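Local coordinates for D-galactonate dehydratase family member RspA (Pantoea ananatis, PDB 3T6C), which catalyses, with low activity and a bound magnesium ion, the dehydration of D-gluconate to 2-dehydro-3-deoxy-D-gluconate, at residues M296-V301 with Y317-I322; R384-G389 with A413-F418; H150-D155 with R175-M180. All blocks are in the same frame, centred on the assembly; numbering follows the deposited sequence.

Interaction 1 of 3, residues M296-V301 with Y317-I322. With MG (magnesium ion), chain C; GCO (D-gluconic acid), chain D.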
loop_
_atom_site.group_PDB
_atom_site.type_symbol
_atom_site.label_atom_id
_atom_site.label_comp_id
_atom_site.label_asym_id
_atom_site.label_seq_id
_atom_site.Cartn_x
_atom_site.Cartn_y
_atom_site.Cartn_z
ATOM N N MET A 296 5.925 9.054 22.517
ATOM C CA MET A 296 5.348 7.797 22.986
ATOM C C MET A 296 6.420 6.955 23.570
ATOM O O MET A 296 7.555 6.939 23.067
ATOM C CB MET A 296 4.788 6.963 21.790
ATOM C CG MET A 296 3.451 7.428 21.184
ATOM S SD MET A 296 2.019 6.967 22.186
ATOM C CE MET A 296 2.155 5.178 22.211
ATOM N N GLY A 297 5.988 6.109 24.507
ATOM C CA GLY A 297 6.750 4.907 24.800
ATOM C C GLY A 297 7.322 4.602 26.156
ATOM O O GLY A 297 8.061 3.622 26.258
ATOM N N GLU A 298 7.003 5.366 27.186
ATOM C CA GLU A 298 7.500 4.993 28.529
ATOM C C GLU A 298 7.055 3.584 28.904
ATOM O O GLU A 298 7.749 2.916 29.700
ATOM C CB GLU A 298 7.049 6.003 29.624
ATOM C CG GLU A 298 5.552 5.926 29.881
ATOM C CD GLU A 298 5.037 7.083 30.730
ATOM O OE1 GLU A 298 5.386 8.242 30.457
ATOM O OE2 GLU A 298 4.281 6.860 31.684
ATOM N N LEU A 299 5.920 3.125 28.370
ATOM C CA LEU A 299 5.420 1.773 28.663
ATOM C C LEU A 299 6.051 0.662 27.806
ATOM O O LEU A 299 5.794 -0.514 28.056
ATOM C CB LEU A 299 3.886 1.715 28.457
ATOM C CG LEU A 299 3.093 2.240 29.649
ATOM C CD1 LEU A 299 1.631 2.496 29.242
ATOM C CD2 LEU A 299 3.125 1.163 30.789
ATOM N N PHE A 300 6.819 1.013 26.767
ATOM C CA PHE A 300 7.213 -0.020 25.800
ATOM C C PHE A 300 8.233 -1.024 26.348
ATOM O O PHE A 300 9.101 -0.685 27.174
ATOM C CB PHE A 300 7.849 0.624 24.570
ATOM C CG PHE A 300 6.898 1.422 23.720
ATOM C CD1 PHE A 300 5.511 1.336 23.834
ATOM C CD2 PHE A 300 7.423 2.279 22.758
ATOM C CE1 PHE A 300 4.662 2.074 22.975
ATOM C CE2 PHE A 300 6.608 2.987 21.889
ATOM C CZ PHE A 300 5.233 2.932 21.998
ATOM N N VAL A 301 7.934 -2.280 26.092
ATOM C CA VAL A 301 8.794 -3.430 26.426
ATOM C C VAL A 301 9.242 -4.277 25.244
ATOM O O VAL A 301 9.895 -5.355 25.453
ATOM C CB VAL A 301 8.108 -4.277 27.521
ATOM C CG1 VAL A 301 7.982 -3.513 28.838
ATOM C CG2 VAL A 301 6.702 -4.712 27.064
ATOM N N TYR A 317 9.286 11.782 19.225
ATOM C CA TYR A 317 10.126 11.540 20.410
ATOM C C TYR A 317 9.843 10.174 20.927
ATOM O O TYR A 317 8.684 9.814 21.148
ATOM C CB TYR A 317 9.803 12.547 21.560
ATOM C CG TYR A 317 10.123 13.985 21.167
ATOM C CD1 TYR A 317 9.145 14.787 20.574
ATOM C CD2 TYR A 317 11.394 14.519 21.358
ATOM C CE1 TYR A 317 9.442 16.110 20.163
ATOM C CE2 TYR A 317 11.699 15.848 20.953
ATOM C CZ TYR A 317 10.713 16.608 20.390
ATOM O OH TYR A 317 10.985 17.895 19.984
ATOM N N ILE A 318 10.905 9.418 21.168
ATOM C CA ILE A 318 10.799 8.077 21.769
ATOM C C ILE A 318 11.080 8.236 23.271
ATOM O O ILE A 318 12.037 8.879 23.706
ATOM C CB ILE A 318 11.749 7.084 21.033
ATOM C CG1 ILE A 318 11.578 5.674 21.615
ATOM C CG2 ILE A 318 13.206 7.443 21.214
ATOM C CD1 ILE A 318 10.168 5.095 21.404
ATOM N N ARG A 319 10.128 7.718 24.046
ATOM C CA ARG A 319 10.019 7.905 25.503
ATOM C C ARG A 319 10.485 6.777 26.409
ATOM O O ARG A 319 10.125 6.758 27.601
ATOM C CB ARG A 319 8.589 8.340 25.893
ATOM C CG ARG A 319 8.192 9.712 25.326
ATOM C CD ARG A 319 8.655 10.827 26.295
ATOM N NE ARG A 319 8.052 10.643 27.627
ATOM C CZ ARG A 319 8.654 10.948 28.791
ATOM N NH1 ARG A 319 9.941 11.354 28.854
ATOM N NH2 ARG A 319 7.978 10.824 29.943
ATOM N N CYS A 320 11.174 5.790 25.857
ATOM C CA CYS A 320 11.372 4.576 26.675
ATOM C C CYS A 320 11.927 4.853 28.054
ATOM O O CYS A 320 12.806 5.744 28.265
ATOM C CB CYS A 320 12.366 3.655 26.006
ATOM S SG CYS A 320 11.752 3.088 24.369
ATOM N N HIS A 321 11.445 4.024 28.997
ATOM C CA HIS A 321 12.078 3.904 30.319
ATOM C C HIS A 321 13.154 2.888 29.983
ATOM O O HIS A 321 12.855 1.685 29.698
ATOM C CB HIS A 321 11.004 3.342 31.268
ATOM C CG HIS A 321 11.442 3.158 32.698
ATOM N ND1 HIS A 321 11.587 4.216 33.572
ATOM C CD2 HIS A 321 11.661 2.039 33.419
ATOM C CE1 HIS A 321 11.947 3.751 34.759
ATOM N NE2 HIS A 321 11.973 2.429 34.696
ATOM N N ILE A 322 14.419 3.298 30.026
ATOM C CA ILE A 322 15.423 2.421 29.423
ATOM C C ILE A 322 15.584 1.110 30.197
ATOM O O ILE A 322 15.990 0.102 29.615
ATOM C CB ILE A 322 16.788 3.110 29.144
ATOM C CG1 ILE A 322 17.518 3.525 30.428
ATOM C CG2 ILE A 322 16.599 4.265 28.129
ATOM C CD1 ILE A 322 18.935 4.058 30.140
HETATM MG MG MG C . 4.278 10.069 30.758
HETATM C C1 GCO D . 5.924 10.435 33.143
HETATM C C2 GCO D . 5.149 9.209 33.452
HETATM C C3 GCO D . 5.098 8.842 34.923
HETATM C C4 GCO D . 4.535 7.448 35.108
HETATM C C5 GCO D . 5.238 6.758 36.251
HETATM C C6 GCO D . 4.753 5.340 36.495
HETATM O O1A GCO D . 6.851 10.854 33.898
HETATM O O1B GCO D . 5.741 10.987 32.009
HETATM O O2 GCO D . 3.942 9.240 32.738
HETATM O O3 GCO D . 4.324 9.806 35.534
HETATM O O4 GCO D . 3.151 7.573 35.379
HETATM O O5 GCO D . 6.590 6.733 35.979
HETATM O O6 GCO D . 5.424 4.662 37.538
HETATM O O HOH W 1 10.035 1.784 27.911
HETATM O O HOH W 2 5.815 8.128 27.382
HETATM O O HOH W 3 2.665 9.041 29.899
#
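M296 and I318 pair in parallel at the ends of neighbouring strands, M296 N bonding to Y317 O (3.2 Å) and R319 N to M296 O (2.9 Å), before both chains turn into loops that reach the active site. Past the pairing come CA-H...O approaches, E298 CA to R319 O and C320 CA to G297 O. G297 opens a type I turn to F300; its positive phi (120°) suits a residue without CB, and its CA lies over the centre of one face of the F300 ring. I318 CD1 meets that ring at its edge, 4.2 Å from F300 CD2. Water 1 accepts from H321 N and lies close to F300 O and G297 O, bridging the loops.

The E298 chain, extended beyond CG, carries OE1 to the magnesium ion at 2.2 Å, while OE2 lies 2.6 Å from GCO O2 and is also bonded to Y103 of the second subunit. R319 folds back, bent at chi2 (-87°) and chi3 (-59°), so that its aliphatic part rests on M296 O and NH2 comes 3.0 Å from GCO O1B at the guanidinium edge. E375 and A346 hold the same guanidinium, and E272 and D246 join E298 on the metal. Magnesium and R319 thus both draw on O1B, consistent with stabilising the enediolate formed on proton abstraction, as in the enolase superfamily.

Interaction 2 of 3, residues R384-G389 with A413-F418; sequences REVFPG and ALAAKF
V386 and A415 bring two short helical segments together, and apolar contact does the joining. V386 sends one methyl to each of two places. CG1, anti to the backbone N (chi1 172°), meets A415 CB at 3.8 Å. CG2, beside the backbone N, is shared: L414 CB lies 3.9 Å from it, and F418 CE2 also lies 3.9 Å away, the ring presenting itself obliquely. The V386 side chain slides past those of L414 and F418 in opposite directions, so the contact is one of flanks. A beta-branched residue suits this place because its two methyls diverge directly from CB, and the small CB of A415 lets the backbones approach, with the CA atoms of V386 and A415 5.7 Å apart.

Helix 381-386 follows the last parallel strand, 374-375, of the enolase-superfamily barrel domain, and helix 412-415 lies in the chain returning toward the N-terminal domain; A415 O bonds to T37 and V386 also touches P39, so the two segments meet beside the strand 29-37 of that domain.

The aliphatic stem of E385 may extend the apolar contact over L414 toward solvent, but this approach is doubtful because E385 is modelled in two conformations.

No hydrogen bond joins the two segments themselves, but V386 is held by a backbone bond to N411, just before helix 412-415. A415 to F418 form a type I turn, F418 N bonding to A415 O at 3.1 Å, and this turn brings the F418 ring round to V386.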
loop_
_atom_site.group_PDB
_atom_site.type_symbol
_atom_site.label_atom_id
_atom_site.label_comp_id
_atom_site.label_asym_id
_atom_site.label_seq_id
_atom_site.Cartn_x
_atom_site.Cartn_y
_atom_site.Cartn_z
ATOM N N ARG A 384 20.807 11.993 47.075
ATOM C CA ARG A 384 22.153 12.455 46.762
ATOM C C ARG A 384 23.236 11.888 47.689
ATOM O O ARG A 384 24.373 11.698 47.271
ATOM C CB ARG A 384 22.182 13.983 46.711
ATOM C CG ARG A 384 21.408 14.546 45.514
ATOM C CD ARG A 384 21.403 16.069 45.441
ATOM N NE ARG A 384 20.731 16.414 44.172
ATOM C CZ ARG A 384 21.363 16.528 42.988
ATOM N NH1 ARG A 384 22.688 16.392 42.914
ATOM N NH2 ARG A 384 20.682 16.792 41.880
ATOM N N GLU A 385 22.870 11.664 48.949
ATOM C CA GLU A 385 23.728 11.033 49.929
ATOM C C GLU A 385 23.915 9.542 49.655
ATOM O O GLU A 385 25.037 9.034 49.695
ATOM C CB GLU A 385 23.069 11.189 51.301
ATOM C CG GLU A 385 23.904 10.690 52.462
ATOM C CD GLU A 385 23.755 11.583 53.690
ATOM O OE1 GLU A 385 24.719 11.682 54.428
ATOM O OE2 GLU A 385 22.689 12.193 53.911
ATOM N N VAL A 386 22.807 8.846 49.407
ATOM C CA VAL A 386 22.854 7.384 49.152
ATOM C C VAL A 386 23.542 7.055 47.827
ATOM O O VAL A 386 24.207 6.038 47.711
ATOM C CB VAL A 386 21.454 6.759 49.188
ATOM C CG1 VAL A 386 21.484 5.298 48.745
ATOM C CG2 VAL A 386 20.911 6.822 50.666
ATOM N N PHE A 387 23.424 7.961 46.865
ATOM C CA PHE A 387 24.058 7.784 45.555
ATOM C C PHE A 387 25.023 8.908 45.233
ATOM O O PHE A 387 24.688 9.803 44.482
ATOM C CB PHE A 387 22.977 7.701 44.454
ATOM C CG PHE A 387 22.054 6.513 44.573
ATOM C CD1 PHE A 387 20.867 6.603 45.340
ATOM C CD2 PHE A 387 22.329 5.341 43.897
ATOM C CE1 PHE A 387 19.990 5.491 45.434
ATOM C CE2 PHE A 387 21.488 4.258 43.964
ATOM C CZ PHE A 387 20.303 4.327 44.741
ATOM N N PRO A 388 26.248 8.868 45.772
ATOM C CA PRO A 388 27.206 9.944 45.446
ATOM C C PRO A 388 27.483 10.018 43.950
ATOM O O PRO A 388 27.644 8.978 43.285
ATOM C CB PRO A 388 28.482 9.523 46.197
ATOM C CG PRO A 388 27.956 8.665 47.326
ATOM C CD PRO A 388 26.776 7.921 46.762
ATOM N N GLY A 389 27.533 11.242 43.414
ATOM C CA GLY A 389 27.721 11.409 41.967
ATOM C C GLY A 389 26.514 11.891 41.190
ATOM O O GLY A 389 26.574 11.982 39.973
ATOM N N ALA A 413 25.388 1.020 53.235
ATOM C CA ALA A 413 24.941 1.217 54.631
ATOM C C ALA A 413 23.807 2.214 54.723
ATOM O O ALA A 413 22.848 1.987 55.461
ATOM C CB ALA A 413 26.116 1.649 55.562
ATOM N N LEU A 414 23.915 3.339 54.009
ATOM C CA LEU A 414 22.871 4.347 54.030
ATOM C C LEU A 414 21.641 3.876 53.266
ATOM O O LEU A 414 20.503 4.188 53.635
ATOM C CB LEU A 414 23.373 5.660 53.437
ATOM C CG LEU A 414 24.064 6.663 54.379
ATOM C CD1 LEU A 414 24.924 6.046 55.463
ATOM C CD2 LEU A 414 24.810 7.656 53.564
ATOM N N ALA A 415 21.849 3.098 52.203
ATOM C CA ALA A 415 20.712 2.610 51.422
ATOM C C ALA A 415 19.836 1.737 52.301
ATOM O O ALA A 415 18.608 1.725 52.139
ATOM C CB ALA A 415 21.208 1.804 50.201
ATOM N N ALA A 416 20.460 0.983 53.206
ATOM C CA ALA A 416 19.715 0.115 54.126
ATOM C C ALA A 416 18.828 0.865 55.106
ATOM O O ALA A 416 17.919 0.268 55.712
ATOM C CB ALA A 416 20.688 -0.810 54.874
ATOM N N LYS A 417 19.101 2.148 55.310
ATOM C CA LYS A 417 18.289 2.969 56.198
ATOM C C LYS A 417 16.984 3.399 55.545
ATOM O O LYS A 417 16.130 3.987 56.210
ATOM C CB LYS A 417 19.062 4.201 56.635
ATOM C CG LYS A 417 20.257 3.848 57.530
ATOM C CD LYS A 417 19.786 3.374 58.926
ATOM C CE LYS A 417 19.447 4.594 59.813
ATOM N NZ LYS A 417 19.046 4.253 61.214
ATOM N N PHE A 418 16.828 3.095 54.250
ATOM C CA PHE A 418 15.584 3.441 53.526
ATOM C C PHE A 418 14.965 2.208 52.916
ATOM O O PHE A 418 14.976 2.032 51.674
ATOM C CB PHE A 418 15.851 4.463 52.437
ATOM C CG PHE A 418 16.397 5.770 52.965
ATOM C CD1 PHE A 418 15.517 6.773 53.367
ATOM C CD2 PHE A 418 17.769 6.005 53.042
ATOM C CE1 PHE A 418 16.011 7.998 53.886
ATOM C CE2 PHE A 418 18.260 7.222 53.538
ATOM C CZ PHE A 418 17.368 8.196 53.968
#

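Interaction 3 of 3, residues H150-D155 with R175-M180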
loop_
_atom_site.group_PDB
_atom_site.type_symbol
_atom_site.label_atom_id
_atom_site.label_comp_id
_atom_site.label_asym_id
_atom_site.label_seq_id
_atom_site.Cartn_x
_atom_site.Cartn_y
_atom_site.Cartn_z
ATOM N N HIS A 150 7.968 19.196 35.746
ATOM C CA HIS A 150 6.502 19.068 35.916
ATOM C C HIS A 150 5.898 20.236 36.676
ATOM O O HIS A 150 6.361 20.572 37.784
ATOM C CB HIS A 150 6.203 17.813 36.747
ATOM C CG HIS A 150 6.597 16.515 36.091
ATOM N ND1 HIS A 150 6.341 15.293 36.691
ATOM C CD2 HIS A 150 7.221 16.236 34.920
ATOM C CE1 HIS A 150 6.761 14.321 35.899
ATOM N NE2 HIS A 150 7.322 14.863 34.833
ATOM N N THR A 151 4.888 20.856 36.081
ATOM C CA THR A 151 3.997 21.769 36.793
ATOM C C THR A 151 2.571 21.225 36.778
ATOM O O THR A 151 2.129 20.528 35.817
ATOM C CB THR A 151 3.966 23.207 36.242
ATOM O OG1 THR A 151 3.428 23.203 34.937
ATOM C CG2 THR A 151 5.313 23.833 36.214
ATOM N N ASP A 152 1.829 21.549 37.842
ATOM C CA ASP A 152 0.486 21.032 37.958
ATOM C C ASP A 152 -0.265 22.069 38.791
ATOM O O ASP A 152 0.321 23.074 39.269
ATOM C CB ASP A 152 0.565 19.708 38.690
ATOM C CG ASP A 152 -0.504 18.721 38.273
ATOM O OD1 ASP A 152 -1.713 19.067 38.340
ATOM O OD2 ASP A 152 -0.127 17.577 37.889
ATOM N N GLY A 153 -1.532 21.788 39.018
ATOM C CA GLY A 153 -2.360 22.681 39.784
ATOM C C GLY A 153 -3.801 22.315 39.617
ATOM O O GLY A 153 -4.205 21.585 38.698
ATOM N N ALA A 154 -4.622 22.867 40.499
ATOM C CA ALA A 154 -6.008 22.486 40.500
ATOM C C ALA A 154 -6.814 23.220 39.409
ATOM O O ALA A 154 -7.879 22.765 38.990
ATOM C CB ALA A 154 -6.591 22.766 41.873
ATOM N N ASP A 155 -6.329 24.390 38.978
ATOM C CA ASP A 155 -7.025 25.183 37.971
ATOM C C ASP A 155 -5.996 25.904 37.084
ATOM O O ASP A 155 -4.775 25.789 37.333
ATOM C CB ASP A 155 -8.070 26.140 38.597
ATOM C CG ASP A 155 -7.466 27.183 39.475
ATOM O OD1 ASP A 155 -6.293 27.519 39.315
ATOM O OD2 ASP A 155 -8.189 27.718 40.347
ATOM N N ARG A 175 6.305 20.790 31.450
ATOM C CA ARG A 175 5.093 19.983 31.242
ATOM C C ARG A 175 3.986 20.556 32.123
ATOM O O ARG A 175 4.211 20.769 33.317
ATOM C CB ARG A 175 5.342 18.543 31.639
ATOM C CG ARG A 175 4.153 17.654 31.262
ATOM C CD ARG A 175 4.366 16.234 31.757
ATOM N NE ARG A 175 3.973 16.118 33.162
ATOM C CZ ARG A 175 3.802 14.937 33.733
ATOM N NH1 ARG A 175 4.026 13.843 33.036
ATOM N NH2 ARG A 175 3.345 14.826 34.986
ATOM N N CYS A 176 2.809 20.762 31.563
ATOM C CA CYS A 176 1.657 21.371 32.294
ATOM C C CYS A 176 0.484 20.414 32.304
ATOM O O CYS A 176 -0.006 20.031 31.238
ATOM C CB CYS A 176 1.214 22.690 31.629
ATOM S SG CYS A 176 2.580 23.914 31.664
ATOM N N GLN A 177 0.071 19.999 33.516
ATOM C CA GLN A 177 -1.100 19.172 33.738
ATOM C C GLN A 177 -2.022 19.959 34.658
ATOM O O GLN A 177 -1.557 20.856 35.406
ATOM C CB GLN A 177 -0.687 17.864 34.439
ATOM C CG GLN A 177 0.451 17.071 33.798
ATOM C CD GLN A 177 0.128 16.460 32.438
ATOM O OE1 GLN A 177 0.859 16.698 31.472
ATOM N NE2 GLN A 177 -0.915 15.626 32.379
ATOM N N MET A 178 -3.297 19.612 34.666
ATOM C CA MET A 178 -4.173 20.235 35.650
ATOM C C MET A 178 -4.864 19.068 36.292
ATOM O O MET A 178 -5.759 18.475 35.700
ATOM C CB MET A 178 -5.136 21.172 34.902
ATOM C CG MET A 178 -6.009 22.005 35.809
ATOM S SD MET A 178 -6.946 23.220 34.792
ATOM C CE MET A 178 -7.969 22.130 33.803
ATOM N N GLY A 179 -4.491 18.762 37.539
ATOM C CA GLY A 179 -4.900 17.474 38.138
ATOM C C GLY A 179 -4.147 16.245 37.610
ATOM O O GLY A 179 -4.719 15.137 37.464
ATOM N N MET A 180 -2.859 16.414 37.328
ATOM C CA MET A 180 -2.019 15.302 36.823
ATOM C C MET A 180 -2.660 14.520 35.660
ATOM O O MET A 180 -2.961 15.132 34.637
ATOM C CB MET A 180 -1.498 14.383 37.930
ATOM C CG MET A 180 -0.111 13.784 37.553
ATOM S SD MET A 180 0.456 12.690 38.857
ATOM C CE MET A 180 1.120 13.864 40.027
HETATM O O HOH W 4 3.374 18.263 35.038
HETATM O O HOH W 5 2.236 16.789 37.035
#
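H150 and R175 lie face to face: the guanidinium rests flat on the imidazole, planes 9° apart and centres 3.7 Å apart, with R175 NH2 over one face of the ring. A bend at chi3 (83°) of R175 lays the group there; Q177 CD lies over its opposite face. Waters 4 and 5 sit in the guanidinium plane at its edge, linking R175 NE to T151 O and NH2 to D152 OD2. Beyond the stack, H150 NE2 bonds to E375 and R175 NH1 to Y181, both of the D-gluconate pocket.

T151 grips R175 O twice, through its backbone N (2.8 Å) and through OG1 (3.0 Å). The D152 carboxylate gathers backbone N-H groups: OD1 takes M180 N on its syn lone pair (3.1 Å) and G153 N on its anti lone pair (2.8 Å), with a weak bond from G179 N. Aspartate suits the place, one oxygen thereby joining both loops. At G179, with positive phi, a CB would press on the preceding carbonyl O, so glycine fits.

The paired strands and intervening helix 156-168 form a beta-alpha-beta unit of the enolase-superfamily barrel, whose C-terminal strand ends carry the D-gluconate pocket that R175 lines.

Overall arrangement
Interactions 1 and 3 belong to the same sheet, the barrel whose strand ends surround the gluconate pocket; their nearest atoms are about 6 Å apart, and both are buried. Each joins neighbouring parallel strands and touches D-gluconate, but interaction 1 also binds the metal, whereas interaction 3 presents a stacked histidine-arginine pair and ties its loops through a carboxylate. E375 links them, partnering both R319 and H150. Interaction 2 stands apart, its centre 28 Å from that of interaction 1 and 31 Å from that of interaction 3. Only partly buried, it joins two short helical segments through methyls and a phenyl ring, without a hydrogen bond between them.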